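PDB 5A99: polyhedrin from Operophtera brumata cypovirus 19, which builds the microcrystalline occlusion bodies (polyhedra) of an insect virus, a protein lattice that probably embeds virus particles and protects them outside the host. Local coordinates for residues 22-27 / 162-167; 32-37 / 50-55; 116-121 / 190-195. All blocks are in the same frame, centred on the assembly; numbering follows the deposited sequence.

How the contacts relate
Contact 2 is the buried one: strands 33-40 and 46-53 pair inside the six-stranded antiparallel sheet, by regular backbone bonding and tightly packed side chains. Contact 1 lies at the surface, where the end of helix 10-25 meets strand 164-173 of the same sheet through apolar contacts, a loose ion pair and a water. Contact 3, partly buried, ties two loops together with straight hydrogen bonds and a two-pronged salt bridge. It touches both others: R191 bonds to Q26 O of contact 1 and P54 O of contact 2, while Q116 and G117 pair by backbone with Y34 and M166. Contacts 1 and 2 approach without touching.

Contact 1: 22-27 / 162-167; sequences ILDRQY and FDREMA
A water joins Q26, which also touches M166 directly, to the backbone of E165. It gives a hydrogen to E165 O at 2.7 Å and takes one from the amide nitrogen Q26 NE2, the longer of its two bonds. Q26 CG sits between the backbone N and the carbonyl carbon (chi1 63°); beyond CG the chain is extended, and this carries the amide across to 162-167. The other amide atom, Q26 OE1, lies 4.2 Å from M166 SD, and the two side chains meet at a slant. L23 O is equally distant from the sulfur, so M166 rests against the backbone of L23 and the side chain of Q26 together.

L23 splits its two methyls. Its CD1 packs 3.8 Å from F162 CD2, while CD2 comes to 3.6 Å from R164 NE; in both cases the side chains cross at about a right angle. L23 CB also lies over one face of the R164 guanidinium, toward the rim. R164 has a charged neighbour in D24, but the ion pair is loose: D24 OD1 stands 3.6 Å from R164 NH2, the two planes are 71° apart, and no N-H aims at the oxygen. What remains is attraction between charges. The same D24 OD1 lies at the edge of the Y27 ring, in its plane.

Next door, R25 bonds to the backbone of E142 of the second subunit, whose M141 packs on M166. In fold terms, the C-terminal part of helix 10-25 and the residues after it are laid against the hairpin 157-161/164-173 at one side of the six-stranded sheet, where M166 and A167 both face I159 in a classic beta bulge.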
loop_
_atom_site.group_PDB
_atom_site.type_symbol
_atom_site.label_atom_id
_atom_site.label_comp_id
_atom_site.label_asym_id
_atom_site.label_seq_id
_atom_site.Cartn_x
_atom_site.Cartn_y
_atom_site.Cartn_z
ATOM N N ILE A 22 8.056 -21.037 23.367
ATOM C CA ILE A 22 7.326 -19.787 23.164
ATOM C C ILE A 22 8.234 -18.572 23.374
ATOM O O ILE A 22 8.220 -17.631 22.576
ATOM C CB ILE A 22 6.086 -19.706 24.090
ATOM C CG1 ILE A 22 5.037 -20.746 23.671
ATOM C CG2 ILE A 22 5.474 -18.309 24.070
ATOM C CD1 ILE A 22 4.435 -20.546 22.270
ATOM N N LEU A 23 9.024 -18.597 24.442
ATOM C CA LEU A 23 9.996 -17.539 24.713
ATOM C C LEU A 23 10.982 -17.377 23.565
ATOM O O LEU A 23 11.418 -16.264 23.265
ATOM C CB LEU A 23 10.780 -17.855 25.987
ATOM C CG LEU A 23 10.343 -17.159 27.280
ATOM C CD1 LEU A 23 8.842 -17.147 27.445
ATOM C CD2 LEU A 23 10.982 -17.849 28.462
ATOM N N ASP A 24 11.338 -18.491 22.933
ATOM C CA ASP A 24 12.342 -18.462 21.881
ATOM C C ASP A 24 11.769 -18.416 20.473
ATOM O O ASP A 24 12.534 -18.299 19.515
ATOM C CB ASP A 24 13.274 -19.666 21.974
ATOM C CG ASP A 24 14.246 -19.565 23.114
ATOM O OD1 ASP A 24 14.307 -18.496 23.775
ATOM O OD2 ASP A 24 14.951 -20.572 23.348
ATOM N N ARG A 25 10.443 -18.510 20.333
ATOM C CA ARG A 25 9.826 -18.520 18.998
ATOM C C ARG A 25 10.203 -17.283 18.199
ATOM O O ARG A 25 10.353 -17.344 16.983
ATOM C CB ARG A 25 8.306 -18.591 19.077
ATOM C CG ARG A 25 7.578 -18.567 17.716
ATOM C CD ARG A 25 6.289 -19.397 17.769
ATOM N NE ARG A 25 6.572 -20.826 17.992
ATOM C CZ ARG A 25 5.656 -21.788 18.069
ATOM N NH1 ARG A 25 4.365 -21.507 17.930
ATOM N NH2 ARG A 25 6.033 -23.046 18.279
ATOM N N GLN A 26 10.350 -16.165 18.903
ATOM C CA GLN A 26 10.668 -14.885 18.269
ATOM C C GLN A 26 11.921 -14.948 17.409
ATOM O O GLN A 26 12.094 -14.121 16.511
ATOM C CB GLN A 26 10.877 -13.807 19.334
ATOM C CG GLN A 26 12.069 -14.086 20.265
ATOM C CD GLN A 26 12.441 -12.898 21.149
ATOM O OE1 GLN A 26 11.754 -11.879 21.169
ATOM N NE2 GLN A 26 13.537 -13.032 21.883
ATOM N N TYR A 27 12.823 -15.883 17.721
ATOM C CA TYR A 27 14.054 -16.049 16.945
ATOM C C TYR A 27 13.814 -16.776 15.631
ATOM O O TYR A 27 14.624 -16.690 14.720
ATOM C CB TYR A 27 15.110 -16.807 17.740
ATOM C CG TYR A 27 15.632 -16.063 18.944
ATOM C CD1 TYR A 27 16.449 -14.943 18.797
ATOM C CD2 TYR A 27 15.316 -16.483 20.229
ATOM C CE1 TYR A 27 16.934 -14.258 19.909
ATOM C CE2 TYR A 27 15.795 -15.806 21.348
ATOM C CZ TYR A 27 16.603 -14.694 21.181
ATOM O OH TYR A 27 17.083 -14.020 22.281
ATOM N N PHE A 162 9.241 -12.519 31.429
ATOM C CA PHE A 162 10.083 -13.495 32.106
ATOM C C PHE A 162 11.537 -13.023 32.070
ATOM O O PHE A 162 12.443 -13.781 31.719
ATOM C CB PHE A 162 9.933 -14.890 31.483
ATOM C CG PHE A 162 8.575 -15.507 31.705
ATOM C CD1 PHE A 162 8.260 -16.079 32.930
ATOM C CD2 PHE A 162 7.621 -15.510 30.696
ATOM C CE1 PHE A 162 7.021 -16.641 33.151
ATOM C CE2 PHE A 162 6.374 -16.069 30.907
ATOM C CZ PHE A 162 6.072 -16.641 32.134
ATOM N N ASP A 163 11.733 -11.753 32.418
ATOM C CA ASP A 163 13.060 -11.152 32.554
ATOM C C ASP A 163 13.814 -10.913 31.248
ATOM O O ASP A 163 14.952 -10.464 31.282
ATOM C CB ASP A 163 13.930 -11.995 33.481
ATOM C CG ASP A 163 13.302 -12.186 34.839
ATOM O OD1 ASP A 163 13.122 -11.173 35.548
ATOM O OD2 ASP A 163 12.978 -13.344 35.185
ATOM N N ARG A 164 13.191 -11.210 30.113
ATOM C CA ARG A 164 13.806 -10.970 28.809
ATOM C C ARG A 164 13.266 -9.705 28.164
ATOM O O ARG A 164 12.060 -9.483 28.120
ATOM C CB ARG A 164 13.549 -12.157 27.877
ATOM C CG ARG A 164 14.152 -13.463 28.372
ATOM C CD ARG A 164 13.281 -14.643 27.957
ATOM N NE ARG A 164 13.995 -15.925 27.935
ATOM C CZ ARG A 164 14.856 -16.291 26.984
ATOM N NH1 ARG A 164 15.137 -15.462 25.982
ATOM N NH2 ARG A 164 15.446 -17.484 27.033
ATOM N N GLU A 165 14.166 -8.877 27.654
ATOM C CA GLU A 165 13.759 -7.723 26.873
ATOM C C GLU A 165 13.141 -8.261 25.591
ATOM O O GLU A 165 13.817 -8.898 24.789
ATOM C CB GLU A 165 14.956 -6.805 26.578
ATOM C CG GLU A 165 15.522 -6.116 27.827
ATOM C CD GLU A 165 16.721 -5.229 27.534
ATOM O OE1 GLU A 165 17.316 -5.381 26.447
ATOM O OE2 GLU A 165 17.067 -4.387 28.398
ATOM N N MET A 166 11.848 -8.034 25.401
ATOM C CA MET A 166 11.190 -8.544 24.210
ATOM C C MET A 166 10.362 -7.499 23.458
ATOM O O MET A 166 9.848 -7.763 22.361
ATOM C CB MET A 166 10.361 -9.777 24.570
ATOM C CG MET A 166 11.218 -10.891 25.194
ATOM S SD MET A 166 10.538 -12.557 25.081
ATOM C CE MET A 166 8.817 -12.176 24.958
ATOM N N ALA A 167 10.259 -6.304 24.026
ATOM C CA ALA A 167 9.621 -5.196 23.331
ATOM C C ALA A 167 10.261 -3.885 23.764
ATOM O O ALA A 167 10.837 -3.796 24.846
ATOM C CB ALA A 167 8.144 -5.191 23.605
HETATM O O HOH W 1 15.071 -11.038 23.788
#

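Contact 2: 32-37 / 50-55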
loop_
_atom_site.group_PDB
_atom_site.type_symbol
_atom_site.label_atom_id
_atom_site.label_comp_id
_atom_site.label_asym_id
_atom_site.label_seq_id
_atom_site.Cartn_x
_atom_site.Cartn_y
_atom_site.Cartn_z
ATOM N N TYR A 32 6.623 -13.591 14.080
ATOM C CA TYR A 32 6.375 -12.218 13.678
ATOM C C TYR A 32 7.196 -11.174 14.431
ATOM O O TYR A 32 7.586 -11.360 15.589
ATOM C CB TYR A 32 4.892 -11.897 13.838
ATOM C CG TYR A 32 4.080 -12.377 12.666
ATOM C CD1 TYR A 32 3.633 -13.685 12.609
ATOM C CD2 TYR A 32 3.785 -11.534 11.610
ATOM C CE1 TYR A 32 2.900 -14.140 11.538
ATOM C CE2 TYR A 32 3.057 -11.972 10.536
ATOM C CZ TYR A 32 2.616 -13.286 10.504
ATOM O OH TYR A 32 1.879 -13.754 9.455
ATOM N N ILE A 33 7.451 -10.064 13.753
ATOM C CA ILE A 33 7.851 -8.857 14.446
ATOM C C ILE A 33 6.655 -7.926 14.364
ATOM O O ILE A 33 5.858 -7.980 13.410
ATOM C CB ILE A 33 9.136 -8.198 13.881
ATOM C CG1 ILE A 33 9.013 -7.947 12.386
ATOM C CG2 ILE A 33 10.344 -9.062 14.174
ATOM C CD1 ILE A 33 10.215 -7.214 11.796
ATOM N N TYR A 34 6.519 -7.101 15.393
ATOM C CA TYR A 34 5.352 -6.245 15.537
ATOM C C TYR A 34 5.784 -4.808 15.755
ATOM O O TYR A 34 6.787 -4.528 16.425
ATOM C CB TYR A 34 4.462 -6.709 16.704
ATOM C CG TYR A 34 3.929 -8.101 16.534
ATOM C CD1 TYR A 34 2.819 -8.347 15.738
ATOM C CD2 TYR A 34 4.538 -9.179 17.162
ATOM C CE1 TYR A 34 2.337 -9.620 15.571
ATOM C CE2 TYR A 34 4.059 -10.452 17.002
ATOM C CZ TYR A 34 2.951 -10.667 16.217
ATOM O OH TYR A 34 2.475 -11.942 16.058
ATOM N N ALA A 35 5.007 -3.909 15.164
ATOM C CA ALA A 35 5.183 -2.480 15.325
ATOM C C ALA A 35 3.811 -1.849 15.580
ATOM O O ALA A 35 2.923 -1.904 14.727
ATOM C CB ALA A 35 5.833 -1.885 14.090
ATOM N N HIS A 36 3.651 -1.264 16.762
ATOM C CA HIS A 36 2.406 -0.604 17.137
ATOM C C HIS A 36 2.590 0.895 17.163
ATOM O O HIS A 36 3.515 1.405 17.793
ATOM C CB HIS A 36 1.951 -1.044 18.521
ATOM C CG HIS A 36 1.226 -2.353 18.542
ATOM N ND1 HIS A 36 1.864 -3.547 18.784
ATOM C CD2 HIS A 36 -0.086 -2.652 18.377
ATOM C CE1 HIS A 36 0.981 -4.531 18.755
ATOM N NE2 HIS A 36 -0.209 -4.015 18.499
ATOM N N LEU A 37 1.694 1.602 16.490
ATOM C CA LEU A 37 1.627 3.035 16.636
ATOM C C LEU A 37 0.348 3.321 17.411
ATOM O O LEU A 37 -0.760 3.072 16.927
ATOM C CB LEU A 37 1.636 3.721 15.270
ATOM C CG LEU A 37 1.518 5.247 15.288
ATOM C CD1 LEU A 37 2.548 5.882 16.207
ATOM C CD2 LEU A 37 1.643 5.801 13.859
ATOM N N ARG A 50 -1.516 -1.410 14.246
ATOM C CA ARG A 50 -0.508 -2.454 14.304
ATOM C C ARG A 50 -0.075 -2.887 12.920
ATOM O O ARG A 50 -0.893 -3.292 12.080
ATOM C CB ARG A 50 -0.985 -3.690 15.055
ATOM C CG ARG A 50 0.108 -4.752 15.173
ATOM C CD ARG A 50 -0.353 -5.991 15.910
ATOM N NE ARG A 50 -1.116 -6.923 15.079
ATOM C CZ ARG A 50 -2.320 -7.402 15.392
ATOM N NH1 ARG A 50 -2.927 -6.998 16.504
ATOM N NH2 ARG A 50 -2.920 -8.286 14.588
ATOM N N ALA A 51 1.230 -2.828 12.715
ATOM C CA ALA A 51 1.859 -3.416 11.542
ATOM C C ALA A 51 2.583 -4.677 11.989
ATOM O O ALA A 51 3.099 -4.748 13.110
ATOM C CB ALA A 51 2.828 -2.454 10.937
ATOM N N GLN A 52 2.631 -5.662 11.112
ATOM C CA GLN A 52 3.313 -6.905 11.422
ATOM C C GLN A 52 3.783 -7.608 10.162
ATOM O O GLN A 52 3.185 -7.477 9.087
ATOM C CB GLN A 52 2.393 -7.834 12.217
ATOM C CG GLN A 52 1.261 -8.432 11.408
ATOM C CD GLN A 52 0.236 -9.171 12.267
ATOM O OE1 GLN A 52 -0.034 -8.788 13.407
ATOM N NE2 GLN A 52 -0.353 -10.226 11.707
ATOM N N ASN A 53 4.848 -8.383 10.316
ATOM C CA ASN A 53 5.447 -9.090 9.210
ATOM C C ASN A 53 6.429 -10.134 9.735
ATOM O O ASN A 53 7.046 -9.947 10.793
ATOM C CB ASN A 53 6.164 -8.090 8.296
ATOM C CG ASN A 53 6.544 -8.688 6.957
ATOM O OD1 ASN A 53 7.643 -9.234 6.787
ATOM N ND2 ASN A 53 5.635 -8.594 5.994
ATOM N N PRO A 54 6.583 -11.243 9.006
ATOM C CA PRO A 54 7.547 -12.222 9.520
ATOM C C PRO A 54 8.984 -11.735 9.432
ATOM O O PRO A 54 9.843 -12.279 10.128
ATOM C CB PRO A 54 7.326 -13.458 8.633
ATOM C CG PRO A 54 6.492 -13.010 7.489
ATOM C CD PRO A 54 6.021 -11.620 7.699
ATOM N N ARG A 55 9.240 -10.694 8.643
ATOM C CA ARG A 55 10.621 -10.301 8.339
ATOM C C ARG A 55 10.908 -8.804 8.376
ATOM O O ARG A 55 11.907 -8.378 8.953
ATOM C CB ARG A 55 11.005 -10.826 6.964
ATOM C CG ARG A 55 11.194 -12.321 6.910
ATOM C CD ARG A 55 11.659 -12.744 5.537
ATOM N NE ARG A 55 11.885 -14.179 5.469
ATOM C CZ ARG A 55 12.620 -14.772 4.532
ATOM N NH1 ARG A 55 13.213 -14.049 3.580
ATOM N NH2 ARG A 55 12.767 -16.088 4.554
#
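R50 and H36 face each other across the beta hairpin formed by strands 33-40 and 46-53, neighbours in the six-stranded antiparallel sheet. They are a non-hydrogen-bonded pair, their side chains lying side by side and pointing the same way. From its root outward, R50 first brings CB to 3.5 Å from H36 NE2. With CG anti to the backbone N (chi1 -177°), that methylene sits over the imidazole face, 3.7 Å from the ring centroid: a CH-pi contact. CD continues past the ring and approaches H36 NE2 to 3.3 Å. A bend at chi3 (81°) then turns NE toward Q52, and R50 NE donates to Q52 OE1 at 2.7 Å. At the tip, NH1 bonds to Y232 OH, which H36 NE2 also meets, and NH2 bonds to N132 O of the second subunit, with a weak second bond to Q52 OE1. These bonds hold the guanidinium, while H36 lies against the methylenes.

Q52 lies alongside Y34, its OE1 at the edge of the ring and in its plane, 3.3 Å from Y34 CE1; its NE2 bonds to S215 OG and to N133 O of the second subunit. The Y34 hydroxyl goes to A140 O of the second subunit. That subunit thus bonds Y34, R50 and Q52 on this face, while Y232, W233 and Y238 of the same chain meet H36.

A35 and A51 occupy the other face and form a hydrogen-bonded pair, its tighter bond being A51 N to A35 O, 2.8 Å. I33 and N53 pair likewise, less evenly, with N53 N to I33 O at 3.3 Å. Just beyond, the hairpin strand finishes in an Asx turn: N53 OD1 accepts from R55 N at 2.9 Å.

Contact 3: 116-121 / 190-195; sequences QGDVDL and QRANRD
D118 and R194 meet tip to tip, and both carboxylate oxygens are used. R194 NH2 donates to D118 OD1 at 2.6 Å and R194 NH1 to D118 OD2 at 2.9 Å, each on the syn lone pair. Carboxylate and guanidinium are nearly coplanar, 1° apart, so this is an end-on, two-pronged salt bridge with straight bonds. A192 CB presses on one face of the guanidinium, toward its rim.

A water beside this pair donates to A192 O and accepts from R191 NH1; it also sits against D118 OD2, so close that this last bond is doubtful in its length. R191 NH1 lies near enough to OD2 that its charge may favour the carboxylate, though the two do not touch. R191 is otherwise satisfied beyond the two loops: NE by P54 O, NH1 by Q26 O, NH2 by S31 OG.

The backbones are joined on both flanks of V119. A192 N donates to D118 O at 2.8 Å, nearly straight at 173°, and D120 N donates to Q190 O at 2.9 Å. The D120 carboxylate is met differently from that of D118: Q190 NE2 reaches its OD2 at 2.8 Å on the anti side, 17° out of the carboxylate plane. The remaining amide oxygen, Q190 OE1, bonds to Y200 OH, while D120 OD1 has a weak bond from G122 N.

Two loops, one leaving strand 110-116 of the large sheet and the other strand 184-190 of the small one, are thus joined by the side-chain bonds of D118 and D120 and by a single beta bridge, V119 with R191, beside the inverse gamma turn centred on D118.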
loop_
_atom_site.group_PDB
_atom_site.type_symbol
_atom_site.label_atom_id
_atom_site.label_comp_id
_atom_site.label_asym_id
_atom_site.label_seq_id
_atom_site.Cartn_x
_atom_site.Cartn_y
_atom_site.Cartn_z
ATOM N N GLN A 116 8.152 -5.109 18.899
ATOM C CA GLN A 116 8.216 -6.339 19.673
ATOM C C GLN A 116 8.595 -7.510 18.786
ATOM O O GLN A 116 8.189 -7.580 17.629
ATOM C CB GLN A 116 6.867 -6.620 20.337
ATOM C CG GLN A 116 6.840 -7.915 21.134
ATOM C CD GLN A 116 5.475 -8.183 21.789
ATOM O OE1 GLN A 116 4.843 -7.277 22.328
ATOM N NE2 GLN A 116 5.033 -9.434 21.754
ATOM N N GLY A 117 9.358 -8.435 19.352
ATOM C CA GLY A 117 9.888 -9.569 18.626
ATOM C C GLY A 117 11.399 -9.522 18.663
ATOM O O GLY A 117 11.974 -8.708 19.394
ATOM N N ASP A 118 12.041 -10.405 17.897
ATOM C CA ASP A 118 13.492 -10.401 17.799
ATOM C C ASP A 118 13.859 -9.325 16.797
ATOM O O ASP A 118 14.213 -9.610 15.648
ATOM C CB ASP A 118 14.027 -11.763 17.343
ATOM C CG ASP A 118 15.537 -11.819 17.342
ATOM O OD1 ASP A 118 16.148 -11.125 18.180
ATOM O OD2 ASP A 118 16.113 -12.550 16.506
ATOM N N VAL A 119 13.746 -8.074 17.221
ATOM C CA VAL A 119 13.958 -6.985 16.288
ATOM C C VAL A 119 15.429 -6.582 16.222
ATOM O O VAL A 119 16.176 -6.685 17.200
ATOM C CB VAL A 119 13.092 -5.746 16.626
ATOM C CG1 VAL A 119 11.646 -6.138 16.800
ATOM C CG2 VAL A 119 13.590 -5.067 17.849
ATOM N N ASP A 120 15.820 -6.131 15.041
ATOM C CA ASP A 120 17.099 -5.507 14.829
ATOM C C ASP A 120 16.966 -4.074 15.306
ATOM O O ASP A 120 16.389 -3.228 14.623
ATOM C CB ASP A 120 17.445 -5.531 13.348
ATOM C CG ASP A 120 18.656 -4.699 13.024
ATOM O OD1 ASP A 120 19.416 -4.353 13.956
ATOM O OD2 ASP A 120 18.863 -4.399 11.830
ATOM N N LEU A 121 17.479 -3.806 16.495
ATOM C CA LEU A 121 17.329 -2.486 17.095
ATOM C C LEU A 121 17.990 -1.387 16.256
ATOM O O LEU A 121 17.512 -0.256 16.235
ATOM C CB LEU A 121 17.887 -2.482 18.513
ATOM C CG LEU A 121 17.069 -3.241 19.563
ATOM C CD1 LEU A 121 17.848 -3.376 20.870
ATOM C CD2 LEU A 121 15.738 -2.559 19.801
ATOM N N GLN A 190 13.206 -4.227 10.978
ATOM C CA GLN A 190 13.351 -5.582 10.456
ATOM C C GLN A 190 13.713 -6.513 11.602
ATOM O O GLN A 190 14.155 -6.059 12.675
ATOM C CB GLN A 190 14.441 -5.641 9.366
ATOM C CG GLN A 190 15.831 -5.359 9.877
ATOM C CD GLN A 190 16.928 -5.618 8.845
ATOM O OE1 GLN A 190 16.661 -5.980 7.693
ATOM N NE2 GLN A 190 18.179 -5.439 9.267
ATOM N N ARG A 191 13.544 -7.814 11.384
ATOM C CA ARG A 191 13.948 -8.780 12.395
ATOM C C ARG A 191 15.463 -8.846 12.402
ATOM O O ARG A 191 16.103 -8.620 11.371
ATOM C CB ARG A 191 13.351 -10.178 12.155
ATOM C CG ARG A 191 14.143 -11.093 11.228
ATOM C CD ARG A 191 13.692 -12.574 11.329
ATOM N NE ARG A 191 12.254 -12.728 11.562
ATOM C CZ ARG A 191 11.719 -13.108 12.721
ATOM N NH1 ARG A 191 12.491 -13.398 13.761
ATOM N NH2 ARG A 191 10.415 -13.201 12.845
ATOM N N ALA A 192 16.019 -9.162 13.566
ATOM C CA ALA A 192 17.458 -9.302 13.730
ATOM C C ALA A 192 18.006 -10.447 12.885
ATOM O O ALA A 192 17.450 -11.539 12.859
ATOM C CB ALA A 192 17.790 -9.544 15.200
ATOM N N ASN A 193 19.118 -10.198 12.208
ATOM C CA ASN A 193 19.862 -11.282 11.595
ATOM C C ASN A 193 21.341 -11.162 11.954
ATOM O O ASN A 193 22.039 -10.260 11.490
ATOM C CB ASN A 193 19.660 -11.313 10.081
ATOM C CG ASN A 193 20.279 -12.546 9.451
ATOM O OD1 ASN A 193 20.953 -13.323 10.129
ATOM N ND2 ASN A 193 20.044 -12.739 8.158
ATOM N N ARG A 194 21.800 -12.074 12.803
ATOM C CA ARG A 194 23.147 -12.015 13.345
ATOM C C ARG A 194 24.100 -12.887 12.530
ATOM O O ARG A 194 25.316 -12.877 12.764
ATOM C CB ARG A 194 23.136 -12.483 14.794
ATOM C CG ARG A 194 22.168 -11.698 15.666
ATOM C CD ARG A 194 21.793 -12.454 16.909
ATOM N NE ARG A 194 20.837 -11.718 17.737
ATOM C CZ ARG A 194 19.513 -11.812 17.617
ATOM N NH1 ARG A 194 18.972 -12.608 16.698
ATOM N NH2 ARG A 194 18.726 -11.110 18.415
ATOM N N ASP A 195 23.539 -13.634 11.576
ATOM C CA ASP A 195 24.336 -14.503 10.711
ATOM C C ASP A 195 24.615 -13.910 9.329
ATOM O O ASP A 195 24.124 -12.834 8.983
ATOM C CB ASP A 195 23.678 -15.874 10.611
ATOM C CG ASP A 195 23.496 -16.523 11.974
ATOM O OD1 ASP A 195 24.351 -16.313 12.862
ATOM O OD2 ASP A 195 22.494 -17.232 12.174
HETATM O O HOH W 2 15.544 -13.144 14.103
#